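Local coordinates for putative TRAP PERIPLASMIC SOLUTE BINDING PROTEIN (Haemophilus influenzae, PDB 4PBQ), which probably captures sugar acids such as L-gulonate, which is bound here, in the periplasm and delivers them to a TRAP membrane transporter, at residues 79-90 with 233-242; 218-227 with 279-290. All coordinates share one frame; numbering follows the deposited sequence.

Contact 1: 79-90 with 233-242; sequences LRNGTIEAGITG and PGLLQISLKT. With 2UF (L-gulonate), chain D; SO4 (sulfate ion), chain E.
Strand 86-89 runs antiparallel to strand 233-239 at 169°, their axes 4.7 Å apart. Gly-87 pairs with Gln-237 and Thr-89 with Leu-235 as hydrogen-bonded pairs, and Ala-86/Ile-238 and Ile-88/Leu-236 alternate as non-hydrogen-bonded pairs. Ile-88 and Leu-236 meet on one face, CG1 to CD1 at 3.9 Å, where Leu-29 of strand 25-30 also packs on Leu-236. On the other face Gln-237 crosses Thr-89 at about a right angle. Its NE2 gives one hydrogen to Thr-89 OG1 (2.9 Å), nearly in the amide plane, and the other to Leu-235 O (3.0 Å), approaching that carbonyl from the face opposite Thr-89 N. Leu-79 CD1 lies 3.8 Å from Gln-237 OE1, which receives a hydrogen from a water shared with Thr-89 OG1. At the far end Ser-239, N-cap of the next helix, holds OG anti to its own N (chi1 174°), and OG donates to Leu-79 O at 2.9 Å in the carbonyl plane. Both hydrogens of the buried Gln-237 amide are thus used, which fixes its rotation, while the backbone ladder leads to Gly-90, whose CA lies 3.2 Å from O2 of L-gulonate.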
loop_
_atom_site.group_PDB
_atom_site.type_symbol
_atom_site.label_atom_id
_atom_site.label_comp_id
_atom_site.label_asym_id
_atom_site.label_seq_id
_atom_site.Cartn_x
_atom_site.Cartn_y
_atom_site.Cartn_z
ATOM N N LEU A 79 -1.120 -7.494 14.807
ATOM C CA LEU A 79 -0.599 -8.704 14.160
ATOM C C LEU A 79 0.599 -9.228 14.951
ATOM O O LEU A 79 0.726 -10.419 15.216
ATOM C CB LEU A 79 -0.190 -8.413 12.710
ATOM C CG LEU A 79 -1.341 -8.178 11.736
ATOM C CD1 LEU A 79 -0.839 -7.472 10.475
ATOM C CD2 LEU A 79 -2.000 -9.512 11.371
ATOM N N ARG A 80 1.468 -8.320 15.368
ATOM C CA ARG A 80 2.665 -8.762 16.056
ATOM C C ARG A 80 2.373 -9.354 17.442
ATOM O O ARG A 80 3.014 -10.327 17.839
ATOM C CB ARG A 80 3.665 -7.620 16.168
ATOM C CG ARG A 80 4.105 -7.044 14.827
ATOM C CD ARG A 80 5.183 -5.989 15.046
ATOM N NE ARG A 80 6.403 -6.612 15.542
ATOM C CZ ARG A 80 7.440 -5.938 16.036
ATOM N NH1 ARG A 80 7.434 -4.600 16.073
ATOM N NH2 ARG A 80 8.493 -6.607 16.487
ATOM N N ASN A 81 1.414 -8.801 18.178
ATOM C CA ASN A 81 1.116 -9.318 19.509
ATOM C C ASN A 81 0.007 -10.370 19.544
ATOM O O ASN A 81 -0.299 -10.923 20.601
ATOM C CB ASN A 81 0.855 -8.174 20.521
ATOM C CG ASN A 81 -0.422 -7.394 20.249
ATOM O OD1 ASN A 81 -1.389 -7.916 19.692
ATOM N ND2 ASN A 81 -0.435 -6.113 20.663
ATOM N N GLY A 82 -0.600 -10.636 18.389
ATOM C CA GLY A 82 -1.638 -11.652 18.285
ATOM C C GLY A 82 -3.063 -11.243 18.619
ATOM O O GLY A 82 -3.977 -12.039 18.433
ATOM N N THR A 83 -3.285 -10.004 19.052
ATOM C CA THR A 83 -4.631 -9.570 19.392
ATOM C C THR A 83 -5.447 -9.189 18.174
ATOM O O THR A 83 -6.664 -9.035 18.264
ATOM C CB THR A 83 -4.615 -8.386 20.364
ATOM O OG1 THR A 83 -3.966 -7.276 19.749
ATOM C CG2 THR A 83 -3.888 -8.780 21.647
ATOM N N ILE A 84 -4.777 -9.005 17.041
ATOM C CA ILE A 84 -5.469 -8.917 15.758
ATOM C C ILE A 84 -4.891 -10.031 14.903
ATOM O O ILE A 84 -3.737 -9.996 14.496
ATOM C CB ILE A 84 -5.306 -7.543 15.082
ATOM C CG1 ILE A 84 -5.940 -6.464 15.966
ATOM C CG2 ILE A 84 -5.955 -7.548 13.693
ATOM C CD1 ILE A 84 -5.715 -5.049 15.467
ATOM N N GLU A 85 -5.701 -11.053 14.664
ATOM C CA GLU A 85 -5.195 -12.291 14.070
ATOM C C GLU A 85 -4.776 -12.225 12.596
ATOM O O GLU A 85 -3.914 -13.005 12.169
ATOM C CB GLU A 85 -6.224 -13.408 14.277
ATOM C CG GLU A 85 -6.463 -13.725 15.739
ATOM C CD GLU A 85 -7.541 -12.866 16.416
ATOM O OE1 GLU A 85 -8.173 -12.030 15.745
ATOM O OE2 GLU A 85 -7.787 -13.059 17.629
ATOM N N ALA A 86 -5.413 -11.349 11.824
ATOM C CA ALA A 86 -5.032 -11.150 10.410
ATOM C C ALA A 86 -5.257 -9.716 9.986
ATOM O O ALA A 86 -5.874 -8.916 10.691
ATOM C CB ALA A 86 -5.806 -12.103 9.502
ATOM N N GLY A 87 -4.718 -9.356 8.830
ATOM C CA GLY A 87 -4.948 -8.015 8.368
ATOM C C GLY A 87 -4.353 -7.764 7.018
ATOM O O GLY A 87 -3.560 -8.581 6.512
ATOM N N ILE A 88 -4.743 -6.632 6.446
ATOM C CA ILE A 88 -4.024 -6.069 5.295
ATOM C C ILE A 88 -3.493 -4.714 5.688
ATOM O O ILE A 88 -4.232 -3.881 6.179
ATOM C CB ILE A 88 -4.898 -5.924 4.044
ATOM C CG1 ILE A 88 -5.469 -7.301 3.629
ATOM C CG2 ILE A 88 -4.082 -5.274 2.896
ATOM C CD1 ILE A 88 -6.332 -7.308 2.394
ATOM N N THR A 89 -2.193 -4.533 5.483
ATOM C CA THR A 89 -1.537 -3.245 5.715
ATOM C C THR A 89 -0.614 -2.985 4.540
ATOM O O THR A 89 -0.319 -3.892 3.772
ATOM C CB THR A 89 -0.703 -3.198 7.005
ATOM O OG1 THR A 89 0.485 -3.999 6.897
ATOM C CG2 THR A 89 -1.505 -3.683 8.209
ATOM N N GLY A 90 -0.117 -1.751 4.487
ATOM C CA GLY A 90 1.040 -1.427 3.674
ATOM C C GLY A 90 2.321 -1.745 4.420
ATOM O O GLY A 90 2.393 -2.691 5.224
ATOM N N PRO A 233 1.979 -1.789 -2.313
ATOM C CA PRO A 233 1.332 -3.101 -2.167
ATOM C C PRO A 233 0.482 -3.147 -0.910
ATOM O O PRO A 233 0.747 -2.409 0.038
ATOM C CB PRO A 233 2.502 -4.049 -1.984
ATOM C CG PRO A 233 3.715 -3.239 -1.943
ATOM C CD PRO A 233 3.352 -1.819 -1.794
ATOM N N GLY A 234 -0.521 -4.015 -0.921
ATOM C CA GLY A 234 -1.291 -4.337 0.270
ATOM C C GLY A 234 -0.980 -5.770 0.690
ATOM O O GLY A 234 -1.265 -6.728 -0.043
ATOM N N LEU A 235 -0.366 -5.919 1.860
ATOM C CA LEU A 235 0.117 -7.210 2.335
ATOM C C LEU A 235 -0.954 -7.918 3.150
ATOM O O LEU A 235 -1.403 -7.397 4.162
ATOM C CB LEU A 235 1.369 -7.018 3.201
ATOM C CG LEU A 235 2.721 -6.818 2.500
ATOM C CD1 LEU A 235 2.671 -5.892 1.373
ATOM C CD2 LEU A 235 3.726 -6.347 3.591
ATOM N N LEU A 236 -1.345 -9.112 2.717
ATOM C CA LEU A 236 -2.271 -9.936 3.493
ATOM C C LEU A 236 -1.456 -10.778 4.433
ATOM O O LEU A 236 -0.607 -11.565 4.001
ATOM C CB LEU A 236 -3.051 -10.861 2.566
ATOM C CG LEU A 236 -3.981 -11.858 3.236
ATOM C CD1 LEU A 236 -5.027 -11.157 4.093
ATOM C CD2 LEU A 236 -4.658 -12.668 2.141
ATOM N N GLN A 237 -1.731 -10.621 5.723
ATOM C CA GLN A 237 -0.885 -11.149 6.770
ATOM C C GLN A 237 -1.702 -11.877 7.831
ATOM O O GLN A 237 -2.850 -11.539 8.048
ATOM C CB GLN A 237 -0.173 -9.986 7.469
ATOM C CG GLN A 237 0.810 -9.244 6.593
ATOM C CD GLN A 237 1.061 -7.831 7.099
ATOM O OE1 GLN A 237 1.965 -7.592 7.912
ATOM N NE2 GLN A 237 0.216 -6.906 6.673
ATOM N N ILE A 238 -1.072 -12.834 8.501
ATOM C CA ILE A 238 -1.693 -13.501 9.652
ATOM C C ILE A 238 -0.666 -13.440 10.788
ATOM O O ILE A 238 0.529 -13.608 10.571
ATOM C CB ILE A 238 -2.149 -14.931 9.285
ATOM C CG1 ILE A 238 -2.896 -15.613 10.431
ATOM C CG2 ILE A 238 -1.017 -15.790 8.904
ATOM C CD1 ILE A 238 -3.972 -16.601 9.883
ATOM N N SER A 239 -1.127 -13.132 11.989
ATOM C CA SER A 239 -0.254 -13.176 13.142
ATOM C C SER A 239 0.416 -14.534 13.274
ATOM O O SER A 239 -0.220 -15.588 13.140
ATOM C CB SER A 239 -1.051 -12.908 14.412
ATOM O OG SER A 239 -0.250 -13.079 15.567
ATOM N N LEU A 240 1.704 -14.533 13.559
ATOM C CA LEU A 240 2.428 -15.788 13.728
ATOM C C LEU A 240 1.900 -16.580 14.926
ATOM O O LEU A 240 1.897 -17.808 14.913
ATOM C CB LEU A 240 3.921 -15.511 13.876
ATOM C CG LEU A 240 4.861 -16.700 13.654
ATOM C CD1 LEU A 240 4.742 -17.247 12.233
ATOM C CD2 LEU A 240 6.268 -16.269 13.949
ATOM N N LYS A 241 1.437 -15.874 15.959
ATOM C CA LYS A 241 0.838 -16.530 17.112
ATOM C C LYS A 241 -0.392 -17.325 16.706
ATOM O O LYS A 241 -0.601 -18.429 17.208
ATOM C CB LYS A 241 0.487 -15.523 18.190
ATOM C CG LYS A 241 1.702 -14.898 18.877
ATOM C CD LYS A 241 1.269 -13.817 19.871
ATOM C CE LYS A 241 2.283 -13.628 21.004
ATOM N NZ LYS A 241 3.670 -13.373 20.516
ATOM N N THR A 242 -1.193 -16.755 15.802
ATOM C CA THR A 242 -2.325 -17.468 15.219
ATOM C C THR A 242 -1.880 -18.612 14.305
ATOM O O THR A 242 -2.381 -19.753 14.395
ATOM C CB THR A 242 -3.211 -16.492 14.458
ATOM O OG1 THR A 242 -3.849 -15.619 15.402
ATOM C CG2 THR A 242 -4.247 -17.211 13.634
HETATM O O6A 2UF D . -2.005 6.018 4.998
HETATM C C6 2UF D . -1.571 5.914 3.842
HETATM O O6B 2UF D . -1.435 6.846 3.035
HETATM C C5 2UF D . -1.224 4.490 3.359
HETATM O O5 2UF D . -1.395 4.438 1.959
HETATM C C4 2UF D . 0.234 4.126 3.720
HETATM O O4 2UF D . 0.378 4.056 5.148
HETATM C C3 2UF D . 0.616 2.783 3.062
HETATM O O3 2UF D . -0.372 1.726 3.319
HETATM C C2 2UF D . 1.991 2.292 3.546
HETATM O O2 2UF D . 2.354 1.277 2.630
HETATM C C1 2UF D . 3.073 3.411 3.459
HETATM O O1 2UF D . 4.341 2.811 3.772
HETATM S S SO4 E . 10.657 -4.062 18.188
HETATM O O1 SO4 E . 10.781 -5.333 17.484
HETATM O O2 SO4 E . 10.638 -4.324 19.627
HETATM O O3 SO4 E . 9.437 -3.345 17.819
HETATM O O4 SO4 E . 11.801 -3.221 17.837
HETATM O O HOH W 1 2.835 -12.804 16.506
HETATM O O HOH W 2 -3.190 -14.593 17.791
HETATM O O HOH W 3 2.699 -5.102 8.632
#

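Contact 2: 218-227 with 279-290; sequences YEVQKYIIQS and YLAKHGNEIIVP
The ring of Tyr-218 receives the edge of Tyr-279 toward its face in an offset edge-to-face pair, centroids 5.7 Å apart and planes at 86°. Tyr-218 CE2 in turn lies at the edge of the Tyr-279 ring, near its plane. One face of Tyr-279 carries the imidazole of His-283, whose ND1 donates to Tyr-279 O; Lys-213 makes a cation-pi contact with the same tyrosine. At the edge of Tyr-218, Asn-285 OD1 sits 3.6 Å from CD2, and one face bears Glu-219 CG. A chi1 of 72° tucks the Tyr-218 ring between its backbone N and carbonyl carbon, with Leu-280 CD2 3.5 Å from CB. The Asn-285 amide is turned well out of this ring's plane and sends ND2 to Tyr-218 O (2.9 Å), in the carbonyl plane and on a lone pair.

Beyond it, strands 223-225 and 286-288 run parallel, crossing at -21°. Four backbone bonds join them, from Glu-286 N to Lys-222 O through to Gln-226 N to Ile-288 O. Lys-222 CG covers the centre of one face of the Tyr-223 ring, and Lys-222 NZ donates a hydrogen bond to Tyr-223 OH (3.2 Å). Glu-286 runs beside both side chains; its OE2 makes only a long salt bridge to Lys-222 NZ (3.8 Å), and its CB nears Tyr-223 CD1. Ile-225 and Ile-288 lie alongside each other on the same sheet face as Tyr-223 and Glu-286. On the opposite sheet face, Ile-224 CD1 meets Leu-280 CD1 at 4.0 Å, with Tyr-209 of helix 209-214 packed against both residues.

Strand 286-288 is thereby added to the sheet beside strand 223-225, just after the long helix 248-281. The buried Asn-285 amide ties the turn before that strand to the backbone of Tyr-218, whereas the long Lys-222/Glu-286 pair probably adds little beyond weak electrostatic attraction.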
loop_
_atom_site.group_PDB
_atom_site.type_symbol
_atom_site.label_atom_id
_atom_site.label_comp_id
_atom_site.label_asym_id
_atom_site.label_seq_id
_atom_site.Cartn_x
_atom_site.Cartn_y
_atom_site.Cartn_z
ATOM N N TYR A 218 -11.604 12.912 -3.080
ATOM C CA TYR A 218 -11.761 13.618 -4.353
ATOM C C TYR A 218 -12.722 14.825 -4.260
ATOM O O TYR A 218 -12.629 15.778 -5.040
ATOM C CB TYR A 218 -12.226 12.647 -5.453
ATOM C CG TYR A 218 -13.671 12.182 -5.327
ATOM C CD1 TYR A 218 -14.031 11.153 -4.458
ATOM C CD2 TYR A 218 -14.676 12.763 -6.103
ATOM C CE1 TYR A 218 -15.345 10.738 -4.358
ATOM C CE2 TYR A 218 -15.981 12.355 -6.003
ATOM C CZ TYR A 218 -16.315 11.353 -5.132
ATOM O OH TYR A 218 -17.622 10.956 -5.043
ATOM N N GLU A 219 -13.634 14.785 -3.286
ATOM C CA GLU A 219 -14.632 15.832 -3.156
ATOM C C GLU A 219 -14.037 17.122 -2.586
ATOM O O GLU A 219 -14.633 18.180 -2.712
ATOM C CB GLU A 219 -15.773 15.346 -2.275
ATOM C CG GLU A 219 -16.582 14.230 -2.914
ATOM C CD GLU A 219 -17.823 13.898 -2.111
ATOM O OE1 GLU A 219 -17.733 13.835 -0.870
ATOM O OE2 GLU A 219 -18.890 13.727 -2.725
ATOM N N VAL A 220 -12.869 17.012 -1.966
ATOM C CA VAL A 220 -12.203 18.164 -1.360
ATOM C C VAL A 220 -10.806 18.391 -1.936
ATOM O O VAL A 220 -9.987 19.090 -1.342
ATOM C CB VAL A 220 -12.112 18.036 0.184
ATOM C CG1 VAL A 220 -13.512 18.104 0.821
ATOM C CG2 VAL A 220 -11.379 16.754 0.602
ATOM N N GLN A 221 -10.543 17.806 -3.098
ATOM C CA GLN A 221 -9.250 17.943 -3.765
ATOM C C GLN A 221 -9.477 18.100 -5.257
ATOM O O GLN A 221 -9.633 17.107 -5.967
ATOM C CB GLN A 221 -8.375 16.723 -3.490
ATOM C CG GLN A 221 -8.023 16.485 -2.034
ATOM C CD GLN A 221 -6.760 17.231 -1.624
ATOM O OE1 GLN A 221 -5.686 16.641 -1.525
ATOM N NE2 GLN A 221 -6.888 18.528 -1.421
ATOM N N LYS A 222 -9.436 19.341 -5.725
ATOM C CA LYS A 222 -9.744 19.665 -7.128
ATOM C C LYS A 222 -8.793 18.955 -8.085
ATOM O O LYS A 222 -9.223 18.389 -9.084
ATOM C CB LYS A 222 -9.655 21.169 -7.348
ATOM C CG LYS A 222 -10.049 21.626 -8.758
ATOM C CD LYS A 222 -10.127 23.163 -8.823
ATOM C CE LYS A 222 -10.971 23.667 -9.996
ATOM N NZ LYS A 222 -10.186 23.892 -11.247
ATOM N N TYR A 223 -7.500 18.996 -7.785
ATOM C CA TYR A 223 -6.506 18.500 -8.720
ATOM C C TYR A 223 -5.953 17.163 -8.325
ATOM O O TYR A 223 -5.684 16.894 -7.152
ATOM C CB TYR A 223 -5.352 19.508 -8.885
ATOM C CG TYR A 223 -5.814 20.873 -9.339
ATOM C CD1 TYR A 223 -6.071 21.124 -10.672
ATOM C CD2 TYR A 223 -6.021 21.889 -8.425
ATOM C CE1 TYR A 223 -6.504 22.369 -11.097
ATOM C CE2 TYR A 223 -6.466 23.132 -8.830
ATOM C CZ TYR A 223 -6.701 23.367 -10.170
ATOM O OH TYR A 223 -7.141 24.605 -10.578
ATOM N N ILE A 224 -5.777 16.326 -9.329
ATOM C CA ILE A 224 -5.105 15.048 -9.157
ATOM C C ILE A 224 -4.003 14.983 -10.174
ATOM O O ILE A 224 -4.229 15.091 -11.380
ATOM C CB ILE A 224 -6.076 13.852 -9.308
ATOM C CG1 ILE A 224 -7.181 13.942 -8.259
ATOM C CG2 ILE A 224 -5.319 12.545 -9.165
ATOM C CD1 ILE A 224 -8.266 12.888 -8.395
ATOM N N ILE A 225 -2.788 14.869 -9.680
ATOM C CA ILE A 225 -1.620 14.877 -10.533
ATOM C C ILE A 225 -1.038 13.462 -10.619
ATOM O O ILE A 225 -0.610 12.884 -9.603
ATOM C CB ILE A 225 -0.597 15.883 -9.997
ATOM C CG1 ILE A 225 -1.231 17.295 -9.898
ATOM C CG2 ILE A 225 0.635 15.883 -10.876
ATOM C CD1 ILE A 225 -1.897 17.647 -8.525
ATOM N N GLN A 226 -1.022 12.912 -11.831
ATOM C CA GLN A 226 -0.671 11.509 -12.040
ATOM C C GLN A 226 0.827 11.224 -12.003
ATOM O O GLN A 226 1.429 10.776 -12.972
ATOM C CB GLN A 226 -1.259 11.015 -13.342
ATOM C CG GLN A 226 -1.284 9.530 -13.484
ATOM C CD GLN A 226 -1.963 9.135 -14.774
ATOM O OE1 GLN A 226 -1.306 8.742 -15.745
ATOM N NE2 GLN A 226 -3.285 9.285 -14.811
ATOM N N SER A 227 1.409 11.467 -10.849
ATOM C CA SER A 227 2.834 11.281 -10.642
ATOM C C SER A 227 3.281 9.824 -10.670
ATOM O O SER A 227 4.325 9.507 -11.222
ATOM C CB SER A 227 3.242 11.939 -9.327
ATOM O OG SER A 227 2.399 11.558 -8.243
ATOM N N TYR A 279 -14.171 7.682 -13.659
ATOM C CA TYR A 279 -15.085 8.308 -12.707
ATOM C C TYR A 279 -14.576 9.694 -12.284
ATOM O O TYR A 279 -15.316 10.694 -12.311
ATOM C CB TYR A 279 -15.243 7.411 -11.470
ATOM C CG TYR A 279 -16.185 7.959 -10.415
ATOM C CD1 TYR A 279 -15.749 8.910 -9.497
ATOM C CD2 TYR A 279 -17.483 7.506 -10.323
ATOM C CE1 TYR A 279 -16.589 9.421 -8.553
ATOM C CE2 TYR A 279 -18.339 8.014 -9.367
ATOM C CZ TYR A 279 -17.885 8.969 -8.488
ATOM O OH TYR A 279 -18.717 9.494 -7.525
ATOM N N LEU A 280 -13.316 9.747 -11.870
ATOM C CA LEU A 280 -12.738 10.994 -11.379
ATOM C C LEU A 280 -12.608 12.047 -12.480
ATOM O O LEU A 280 -12.745 13.241 -12.226
ATOM C CB LEU A 280 -11.387 10.721 -10.722
ATOM C CG LEU A 280 -11.531 9.919 -9.424
ATOM C CD1 LEU A 280 -10.183 9.456 -8.884
ATOM C CD2 LEU A 280 -12.254 10.754 -8.366
ATOM N N ALA A 281 -12.412 11.608 -13.710
ATOM C CA ALA A 281 -12.445 12.543 -14.831
ATOM C C ALA A 281 -13.814 13.210 -14.989
ATOM O O ALA A 281 -13.929 14.302 -15.543
ATOM C CB ALA A 281 -12.062 11.840 -16.117
ATOM N N LYS A 282 -14.853 12.548 -14.509
ATOM C CA LYS A 282 -16.214 12.952 -14.866
ATOM C C LYS A 282 -17.017 13.494 -13.684
ATOM O O LYS A 282 -18.229 13.700 -13.798
ATOM C CB LYS A 282 -16.939 11.755 -15.516
ATOM C CG LYS A 282 -16.361 11.421 -16.896
ATOM C CD LYS A 282 -16.849 10.099 -17.441
ATOM C CE LYS A 282 -16.374 9.893 -18.886
ATOM N NZ LYS A 282 -16.690 8.546 -19.404
ATOM N N HIS A 283 -16.339 13.790 -12.580
ATOM C CA HIS A 283 -17.020 14.313 -11.400
ATOM C C HIS A 283 -16.403 15.611 -10.906
ATOM O O HIS A 283 -16.482 15.915 -9.719
ATOM C CB HIS A 283 -17.045 13.286 -10.271
ATOM C CG HIS A 283 -18.043 12.185 -10.492
ATOM N ND1 HIS A 283 -17.832 11.167 -11.393
ATOM C CD2 HIS A 283 -19.266 11.962 -9.952
ATOM C CE1 HIS A 283 -18.877 10.360 -11.401
ATOM N NE2 HIS A 283 -19.768 10.825 -10.540
ATOM N N GLY A 284 -15.772 16.342 -11.815
ATOM C CA GLY A 284 -15.305 17.686 -11.527
ATOM C C GLY A 284 -13.823 17.791 -11.220
ATOM O O GLY A 284 -13.292 18.898 -11.207
ATOM N N ASN A 285 -13.144 16.677 -10.948
ATOM C CA ASN A 285 -11.699 16.758 -10.679
ATOM C C ASN A 285 -10.922 17.026 -11.957
ATOM O O ASN A 285 -11.338 16.616 -13.032
ATOM C CB ASN A 285 -11.168 15.486 -10.019
ATOM C CG ASN A 285 -11.797 15.223 -8.675
ATOM O OD1 ASN A 285 -12.796 14.498 -8.572
ATOM N ND2 ASN A 285 -11.229 15.814 -7.631
ATOM N N GLU A 286 -9.801 17.726 -11.832
ATOM C CA GLU A 286 -8.903 17.950 -12.963
ATOM C C GLU A 286 -7.684 17.061 -12.827
ATOM O O GLU A 286 -6.886 17.208 -11.891
ATOM C CB GLU A 286 -8.507 19.412 -13.030
ATOM C CG GLU A 286 -9.700 20.318 -12.949
ATOM C CD GLU A 286 -9.654 21.422 -13.975
ATOM O OE1 GLU A 286 -8.526 21.856 -14.321
ATOM O OE2 GLU A 286 -10.747 21.845 -14.422
ATOM N N ILE A 287 -7.554 16.123 -13.756
ATOM C CA ILE A 287 -6.460 15.171 -13.737
ATOM C C ILE A 287 -5.335 15.719 -14.606
ATOM O O ILE A 287 -5.523 16.007 -15.780
ATOM C CB ILE A 287 -6.902 13.789 -14.253
ATOM C CG1 ILE A 287 -7.854 13.126 -13.240
ATOM C CG2 ILE A 287 -5.713 12.885 -14.421
ATOM C CD1 ILE A 287 -8.144 11.657 -13.526
ATOM N N ILE A 288 -4.178 15.915 -14.002
ATOM C CA ILE A 288 -3.018 16.405 -14.727
ATOM C C ILE A 288 -2.080 15.229 -14.987
ATOM O O ILE A 288 -1.652 14.540 -14.048
ATOM C CB ILE A 288 -2.339 17.528 -13.911
ATOM C CG1 ILE A 288 -3.295 18.736 -13.839
ATOM C CG2 ILE A 288 -0.994 17.910 -14.509
ATOM C CD1 ILE A 288 -2.873 19.834 -12.887
ATOM N N VAL A 289 -1.815 14.938 -16.254
ATOM C CA VAL A 289 -0.776 13.960 -16.576
ATOM C C VAL A 289 0.539 14.723 -16.754
ATOM O O VAL A 289 0.621 15.611 -17.591
ATOM C CB VAL A 289 -1.108 13.179 -17.842
ATOM C CG1 VAL A 289 -0.039 12.117 -18.105
ATOM C CG2 VAL A 289 -2.492 12.535 -17.711
ATOM N N PRO A 290 1.562 14.408 -15.937
ATOM C CA PRO A 290 2.779 15.219 -16.011
ATOM C C PRO A 290 3.409 15.179 -17.393
ATOM O O PRO A 290 3.377 14.147 -18.062
ATOM C CB PRO A 290 3.709 14.562 -14.980
ATOM C CG PRO A 290 2.787 13.929 -14.006
ATOM C CD PRO A 290 1.607 13.453 -14.811
#

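Both contacts belong to one mixed sheet but lie on opposite sides of the chain's centre, with centres 33 Å apart and nearest atoms about 14 Å apart. Strand 136-151 connects them, pairing with both 231-239 and 223-225, and their segments alternate along the chain. Contact 1 is largely buried and antiparallel, with a glutamine amide bonded inside and a glycine that reaches the ligand pocket. Contact 2 is parallel and only partly buried: isoleucines pack on both faces of its strands, and a lysine-glutamate pair and tyrosines are more exposed. A side-chain amide donates to a backbone carbonyl in both, within the sheet in 79-90/233-242 and just before strand 286-288 in 218-227/279-290.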